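PDB 2EKD: KaiC-like domain-containing protein from Pyrococcus horikoshii, which is of unknown function but probably has a KaiC-like, P-loop NTPase-related fold, as a member of a family of Pyrococcus proteins. Local coordinates for residues L19-G24 / V155-I160; L30-I35 / I115-G120; D47-Y52 / H122-L127. All coordinates share one frame; numbering follows the deposited sequence.

How the contacts relate
All three contacts are built on one mixed beta-sheet, in which strands 44-48, 114-119, 149-156 and 17-22 lie next to one another in that order. Contact 1 joins the last two and closes a loop of chain that contains the other contacts. Contact 2 lays helix 29-37 on strand 114-119, its centre about 13 Å from that of contact 1, with Val20 CG1 3.9 Å from Leu31 CD2. Contact 3, centred about 12 Å from contact 1 and about 14 Å from contact 2, lies where Leu119 O is 3.1 Å from Ile48 N, probably a hydrogen bond. Its His122 packs against Tyr22, Asn156 and Ile160, and contacts 1 and 3 touch a second subunit.

Contact 1: L19-G24 / V155-I160; sequences LVEYSG and VNRNVI
Tyr22 O accepts two bonds: one across the contact from Arg157 N (3.0 Å) and one from a bridging water (2.6 Å). The same water donates to Asn156 OD1 and accepts from Asn158 N, tying strand 17-22 to the first turn of helix 157-163. Asn156 is the N-cap of that helix, its OD1 taking a weak bond from Val159 N. Upstream the strands pair in parallel, Val155 N donating to Val20 O at 2.8 Å and Tyr22 N to Val155 O at 3.0 Å. Both strands lie inside the alpha/beta sheet, and 149-156 passes straight into helix 157-163, consistent with the P-loop NTPase clan. With chi1 at 68°, CG of Tyr22 sits between its own backbone N and carbonyl carbon; Asn156 N lies over one face of the ring, 3.6 Å above the plane and offset toward the rim. Tyr22 OH and Asn156 ND2 both bond to Glu173 of the second subunit. On the other face of the sheet Leu19 CD1 meets Val155 CG1 at 3.7 Å, the side chains crossing at about a right angle. Glu21 OE1 forms a long salt bridge to Arg157 NE (3.8 Å), besides one to Lys189.

Contact 2: L30-I35 / I115-G120; sequences LLLYYI and INPVLG
Leu32 and Ile35, one turn apart on helix 29-37, meet Ile115, Pro117 and Leu119, every second residue of strand 114-119. The interaction between the segments is apolar throughout, made by methyl groups and a proline ring. With CG anti to the backbone N (chi1 172°), Leu32 carries its branch point out toward the strand and divides its two methyls between neighbours there: CD1 lies 3.9 Å from Pro117 CB, and CD2 lies 3.9 Å from Leu119 CD1. The leucine crosses the proline side chain at about a right angle and Leu119 at a slant. Ile35 works through a single methyl, CG2, which approaches Ile115 CG2 to 3.6 Å and reaches Pro117 CG more loosely at 4.2 Å. Pro117 is thus touched at two ring atoms by two helix residues, CB by Leu32 and CG by Ile35, and it slides past Ile35 in the opposite direction.

The axes of helix 30-35 and strand 115-119 come within 10.4 Å of each other, and their N-to-C directions are 157° apart, close to antiparallel, as expected when a helix lies over a parallel sheet and returns the chain against the strand direction. Within the helix, Tyr34 N and Ile35 N bond back to Leu30 O and Leu31 O.

All five touching residues are buried. Strand 114-119 runs between strands 44-48 and 149-156, and helix 29-37 covers it, with helix 51-61 meeting the contact at Leu32 and Leu119 and helix 5-9 meeting it at Ile35 and Ile115.

Contact 3: D47-Y52 / H122-L127; sequences DILDTY and HKLILL
With chi2, chi3 and chi4 of Lys123 all near 180°, its side chain runs out extended to meet Thr51 tip to tip, while chi1 of -57° sets Thr51 OG1 anti to its own carbonyl carbon. Lys123 NZ donates to Thr51 OG1 at 3.0 Å and, weakly, to Leu49 O at 3.4 Å; Glu54 adds a salt bridge to the same ammonium. Thr51 OG1 donates in turn to Ile48 O at 2.7 Å, nearly along the C=O axis, and Thr51 N also bonds to that oxygen. Ile48 to Thr51 form a type I' beta turn, which carries the chain from strand 44-48 into helix 51-61 in this alpha/beta fold. An alanine in place of Thr51 would probably leave Lys123 NZ without its shorter bond on the turn and Ile48 O with one donor fewer. Alongside this polar link the packing is apolar. Ile48 CG2 lies 3.8 Å from Leu124 CG, those side chains crossing at about a right angle. Leu49 slides past Lys123 in the opposite direction, its CD1 4.0 Å from Lys123 CB, and the same methyl meets Leu127 CD1 tip to tip at 4.0 Å. Leu127 also packs on Ile134 of the second subunit.

Contact 1: L19-G24 / V155-I160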
# COMPACT_ATOMS: atom_id res chain seq x y z
N LEU F 19 7.42 -17.19 21.90
CA LEU F 19 7.41 -17.00 20.47
C LEU F 19 8.86 -16.77 20.05
O LEU F 19 9.54 -15.90 20.59
CB LEU F 19 6.55 -15.79 20.12
CG LEU F 19 6.16 -15.58 18.65
CD1 LEU F 19 5.43 -16.82 18.12
CD2 LEU F 19 5.27 -14.35 18.55
N VAL F 20 9.34 -17.59 19.11
CA VAL F 20 10.70 -17.47 18.60
C VAL F 20 10.60 -16.95 17.16
O VAL F 20 10.30 -17.71 16.24
CB VAL F 20 11.43 -18.83 18.61
CG1 VAL F 20 12.85 -18.68 18.06
CG2 VAL F 20 11.46 -19.40 20.03
N GLU F 21 10.85 -15.66 16.99
CA GLU F 21 10.77 -15.03 15.68
C GLU F 21 12.10 -15.10 14.93
O GLU F 21 13.16 -14.80 15.48
CB GLU F 21 10.32 -13.57 15.83
CG GLU F 21 9.02 -13.46 16.61
CD GLU F 21 8.52 -12.04 16.79
OE1 GLU F 21 9.34 -11.09 16.76
OE2 GLU F 21 7.31 -11.87 16.98
N TYR F 22 12.03 -15.51 13.67
CA TYR F 22 13.23 -15.61 12.86
C TYR F 22 12.92 -15.23 11.42
O TYR F 22 11.78 -14.90 11.09
CB TYR F 22 13.78 -17.04 12.94
CG TYR F 22 12.93 -18.11 12.28
CD1 TYR F 22 13.09 -18.41 10.93
CD2 TYR F 22 11.96 -18.81 13.00
CE1 TYR F 22 12.31 -19.40 10.31
CE2 TYR F 22 11.18 -19.79 12.40
CZ TYR F 22 11.36 -20.08 11.05
OH TYR F 22 10.59 -21.05 10.44
N SER F 23 13.94 -15.24 10.57
CA SER F 23 13.79 -14.93 9.14
C SER F 23 14.52 -16.00 8.34
O SER F 23 15.25 -16.82 8.90
CB SER F 23 14.39 -13.56 8.81
OG SER F 23 15.81 -13.60 8.93
N GLY F 24 14.35 -15.98 7.02
CA GLY F 24 15.01 -16.95 6.17
C GLY F 24 16.53 -16.98 6.29
O GLY F 24 17.15 -18.01 6.04
N VAL F 155 8.55 -19.13 14.52
CA VAL F 155 7.79 -18.56 13.42
C VAL F 155 8.63 -17.63 12.56
O VAL F 155 9.45 -16.86 13.07
CB VAL F 155 6.56 -17.76 13.93
CG1 VAL F 155 5.70 -18.63 14.85
CG2 VAL F 155 7.02 -16.50 14.65
N ASN F 156 8.43 -17.72 11.25
CA ASN F 156 9.12 -16.85 10.32
C ASN F 156 8.30 -15.56 10.38
O ASN F 156 7.22 -15.47 9.79
CB ASN F 156 9.10 -17.43 8.91
CG ASN F 156 9.90 -16.60 7.93
OD1 ASN F 156 9.78 -15.39 7.91
ND2 ASN F 156 10.72 -17.26 7.12
N ARG F 157 8.80 -14.59 11.13
CA ARG F 157 8.14 -13.30 11.35
C ARG F 157 7.64 -12.57 10.11
O ARG F 157 6.48 -12.15 10.06
CB ARG F 157 9.07 -12.38 12.14
CG ARG F 157 8.45 -11.04 12.49
CD ARG F 157 9.49 -10.06 12.99
NE ARG F 157 8.86 -8.92 13.66
CZ ARG F 157 8.10 -8.02 13.06
NH1 ARG F 157 7.85 -8.11 11.75
NH2 ARG F 157 7.56 -7.03 13.76
N ASN F 158 8.50 -12.41 9.11
CA ASN F 158 8.14 -11.71 7.88
C ASN F 158 6.97 -12.34 7.15
O ASN F 158 6.14 -11.63 6.57
CB ASN F 158 9.34 -11.62 6.94
CG ASN F 158 10.46 -10.76 7.51
OD1 ASN F 158 10.21 -9.82 8.27
ND2 ASN F 158 11.70 -11.07 7.13
N VAL F 159 6.91 -13.67 7.15
CA VAL F 159 5.82 -14.37 6.50
C VAL F 159 4.49 -13.98 7.15
O VAL F 159 3.51 -13.73 6.44
CB VAL F 159 6.01 -15.90 6.60
CG1 VAL F 159 4.73 -16.60 6.19
CG2 VAL F 159 7.15 -16.33 5.70
N ILE F 160 4.44 -13.92 8.48
CA ILE F 160 3.20 -13.55 9.16
C ILE F 160 2.95 -12.04 9.02
O ILE F 160 1.85 -11.61 8.68
CB ILE F 160 3.24 -13.89 10.67
CG1 ILE F 160 3.44 -15.39 10.88
CG2 ILE F 160 1.96 -13.43 11.33
CD1 ILE F 160 3.54 -15.81 12.34
O HOH W 1 11.16 -12.93 9.50

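Contact 2: L30-I35 / I115-G120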
# COMPACT_ATOMS: atom_id res chain seq x y z
N LEU F 30 19.57 -23.95 13.77
CA LEU F 30 20.68 -24.06 14.72
C LEU F 30 20.20 -23.93 16.16
O LEU F 30 20.68 -24.63 17.05
CB LEU F 30 21.75 -22.98 14.45
CG LEU F 30 22.48 -22.96 13.11
CD1 LEU F 30 23.62 -21.94 13.18
CD2 LEU F 30 23.04 -24.33 12.79
N LEU F 31 19.24 -23.03 16.39
CA LEU F 31 18.70 -22.82 17.73
C LEU F 31 17.85 -24.02 18.12
O LEU F 31 17.79 -24.41 19.29
CB LEU F 31 17.84 -21.56 17.78
CG LEU F 31 17.25 -21.27 19.17
CD1 LEU F 31 18.39 -21.07 20.18
CD2 LEU F 31 16.35 -20.04 19.12
N LEU F 32 17.18 -24.60 17.13
CA LEU F 32 16.35 -25.77 17.37
C LEU F 32 17.25 -26.93 17.78
O LEU F 32 16.96 -27.64 18.74
CB LEU F 32 15.58 -26.18 16.11
CG LEU F 32 14.89 -27.54 16.34
CD1 LEU F 32 13.73 -27.33 17.33
CD2 LEU F 32 14.40 -28.12 15.03
N TYR F 33 18.33 -27.13 17.04
CA TYR F 33 19.26 -28.21 17.33
C TYR F 33 19.78 -28.03 18.76
O TYR F 33 19.87 -28.99 19.51
CB TYR F 33 20.46 -28.18 16.37
CG TYR F 33 21.37 -29.37 16.55
CD1 TYR F 33 21.02 -30.62 16.05
CD2 TYR F 33 22.57 -29.26 17.26
CE1 TYR F 33 21.83 -31.73 16.25
CE2 TYR F 33 23.39 -30.37 17.48
CZ TYR F 33 23.01 -31.60 16.96
OH TYR F 33 23.80 -32.71 17.16
N TYR F 34 20.11 -26.80 19.11
CA TYR F 34 20.61 -26.47 20.43
C TYR F 34 19.62 -26.87 21.52
O TYR F 34 20.00 -27.43 22.55
CB TYR F 34 20.91 -24.97 20.50
CG TYR F 34 21.23 -24.44 21.87
CD1 TYR F 34 22.55 -24.40 22.34
CD2 TYR F 34 20.22 -23.94 22.70
CE1 TYR F 34 22.85 -23.88 23.60
CE2 TYR F 34 20.51 -23.41 23.96
CZ TYR F 34 21.83 -23.38 24.40
OH TYR F 34 22.12 -22.84 25.63
N ILE F 35 18.34 -26.60 21.27
CA ILE F 35 17.30 -26.93 22.24
C ILE F 35 17.08 -28.45 22.37
O ILE F 35 16.85 -28.95 23.48
CB ILE F 35 15.96 -26.24 21.86
CG1 ILE F 35 16.07 -24.74 22.13
CG2 ILE F 35 14.80 -26.86 22.65
CD1 ILE F 35 14.80 -23.94 21.77
N ILE F 115 10.00 -29.89 27.06
CA ILE F 115 10.35 -28.73 26.24
C ILE F 115 9.57 -29.04 24.97
O ILE F 115 9.73 -30.12 24.38
CB ILE F 115 11.87 -28.66 25.97
CG1 ILE F 115 12.61 -28.46 27.30
CG2 ILE F 115 12.18 -27.50 25.02
CD1 ILE F 115 12.12 -27.28 28.12
N ASN F 116 8.73 -28.10 24.56
CA ASN F 116 7.85 -28.30 23.41
C ASN F 116 8.05 -27.35 22.23
O ASN F 116 7.40 -26.31 22.14
CB ASN F 116 6.40 -28.20 23.92
CG ASN F 116 5.36 -28.49 22.85
OD1 ASN F 116 4.20 -28.12 23.00
ND2 ASN F 116 5.77 -29.17 21.78
N PRO F 117 8.96 -27.69 21.30
CA PRO F 117 9.17 -26.82 20.15
C PRO F 117 8.04 -27.03 19.15
O PRO F 117 7.76 -28.17 18.77
CB PRO F 117 10.51 -27.30 19.59
CG PRO F 117 11.20 -27.91 20.79
CD PRO F 117 10.06 -28.66 21.43
N VAL F 118 7.39 -25.95 18.74
CA VAL F 118 6.30 -26.01 17.76
C VAL F 118 6.83 -25.35 16.49
O VAL F 118 7.19 -24.18 16.51
CB VAL F 118 5.06 -25.25 18.25
CG1 VAL F 118 3.95 -25.34 17.22
CG2 VAL F 118 4.59 -25.82 19.59
N LEU F 119 6.87 -26.11 15.40
CA LEU F 119 7.40 -25.60 14.15
C LEU F 119 6.37 -25.48 13.02
O LEU F 119 5.46 -26.31 12.90
CB LEU F 119 8.55 -26.51 13.68
CG LEU F 119 9.60 -26.95 14.71
CD1 LEU F 119 10.58 -27.92 14.05
CD2 LEU F 119 10.34 -25.74 15.27
N GLY F 120 6.52 -24.43 12.22
CA GLY F 120 5.65 -24.22 11.08
C GLY F 120 4.34 -23.46 11.24
O GLY F 120 3.53 -23.48 10.31

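Contact 3: D47-Y52 / H122-L127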
# COMPACT_ATOMS: atom_id res chain seq x y z
N ASP F 47 5.09 -30.90 14.92
CA ASP F 47 5.50 -30.68 13.54
C ASP F 47 4.33 -30.33 12.61
O ASP F 47 3.55 -31.20 12.21
CB ASP F 47 6.24 -31.93 13.05
CG ASP F 47 6.68 -31.84 11.62
OD1 ASP F 47 6.70 -30.72 11.06
OD2 ASP F 47 7.02 -32.90 11.05
N ILE F 48 4.23 -29.05 12.28
CA ILE F 48 3.16 -28.58 11.40
C ILE F 48 3.62 -28.57 9.95
O ILE F 48 4.64 -27.96 9.61
CB ILE F 48 2.69 -27.16 11.78
CG1 ILE F 48 2.23 -27.13 13.24
CG2 ILE F 48 1.56 -26.74 10.87
CD1 ILE F 48 2.01 -25.72 13.80
N LEU F 49 2.86 -29.25 9.10
CA LEU F 49 3.13 -29.32 7.67
C LEU F 49 4.57 -29.63 7.28
O LEU F 49 5.17 -28.92 6.47
CB LEU F 49 2.66 -28.02 7.01
CG LEU F 49 1.14 -27.87 7.03
CD1 LEU F 49 0.72 -26.45 6.68
CD2 LEU F 49 0.53 -28.89 6.05
N ASP F 50 5.11 -30.70 7.85
CA ASP F 50 6.47 -31.15 7.56
C ASP F 50 7.60 -30.14 7.74
O ASP F 50 8.65 -30.25 7.09
CB ASP F 50 6.55 -31.71 6.13
CG ASP F 50 5.65 -32.92 5.92
OD1 ASP F 50 5.49 -33.73 6.87
OD2 ASP F 50 5.10 -33.06 4.81
N THR F 51 7.42 -29.16 8.63
CA THR F 51 8.46 -28.18 8.86
C THR F 51 9.66 -28.81 9.57
O THR F 51 10.80 -28.39 9.37
CB THR F 51 7.91 -26.99 9.69
OG1 THR F 51 6.79 -26.42 9.00
CG2 THR F 51 8.99 -25.92 9.87
N TYR F 52 9.41 -29.82 10.40
CA TYR F 52 10.49 -30.49 11.11
C TYR F 52 11.44 -31.14 10.10
O TYR F 52 12.66 -31.05 10.23
CB TYR F 52 9.92 -31.53 12.08
CG TYR F 52 10.94 -32.09 13.06
CD1 TYR F 52 11.94 -31.27 13.60
CD2 TYR F 52 10.86 -33.41 13.50
CE1 TYR F 52 12.83 -31.76 14.55
CE2 TYR F 52 11.75 -33.91 14.46
CZ TYR F 52 12.73 -33.07 14.98
OH TYR F 52 13.58 -33.54 15.96
N HIS F 122 3.60 -20.29 11.02
CA HIS F 122 3.41 -19.27 9.99
C HIS F 122 2.76 -19.82 8.71
O HIS F 122 2.10 -19.09 7.98
CB HIS F 122 4.74 -18.60 9.63
CG HIS F 122 5.83 -19.57 9.27
ND1 HIS F 122 6.65 -20.15 10.21
CD2 HIS F 122 6.21 -20.08 8.07
CE1 HIS F 122 7.49 -20.97 9.61
NE2 HIS F 122 7.24 -20.95 8.31
N LYS F 123 2.94 -21.12 8.46
CA LYS F 123 2.34 -21.74 7.27
C LYS F 123 0.81 -21.77 7.39
O LYS F 123 0.11 -21.47 6.42
CB LYS F 123 2.88 -23.16 7.07
CG LYS F 123 4.34 -23.21 6.65
CD LYS F 123 4.86 -24.64 6.59
CE LYS F 123 6.35 -24.67 6.24
NZ LYS F 123 6.87 -26.06 6.06
N LEU F 124 0.31 -22.13 8.57
CA LEU F 124 -1.13 -22.18 8.79
C LEU F 124 -1.74 -20.81 8.60
O LEU F 124 -2.87 -20.67 8.10
CB LEU F 124 -1.45 -22.64 10.21
CG LEU F 124 -1.09 -24.07 10.60
CD1 LEU F 124 -1.51 -24.32 12.06
CD2 LEU F 124 -1.81 -25.04 9.65
N ILE F 125 -0.99 -19.80 9.00
CA ILE F 125 -1.44 -18.42 8.90
C ILE F 125 -1.38 -17.92 7.46
O ILE F 125 -2.30 -17.25 7.00
CB ILE F 125 -0.58 -17.52 9.81
CG1 ILE F 125 -0.87 -17.87 11.27
CG2 ILE F 125 -0.84 -16.05 9.50
CD1 ILE F 125 0.03 -17.18 12.26
N LEU F 126 -0.30 -18.24 6.76
CA LEU F 126 -0.14 -17.81 5.37
C LEU F 126 -1.26 -18.39 4.51
O LEU F 126 -1.72 -17.75 3.56
CB LEU F 126 1.21 -18.26 4.82
CG LEU F 126 1.51 -17.96 3.35
CD1 LEU F 126 1.43 -16.45 3.12
CD2 LEU F 126 2.89 -18.48 2.96
N LEU F 127 -1.71 -19.60 4.84
CA LEU F 127 -2.76 -20.28 4.08
C LEU F 127 -4.19 -19.83 4.36
O LEU F 127 -5.07 -20.01 3.53
CB LEU F 127 -2.67 -21.79 4.33
CG LEU F 127 -1.49 -22.53 3.69
CD1 LEU F 127 -1.24 -23.83 4.44
CD2 LEU F 127 -1.79 -22.79 2.22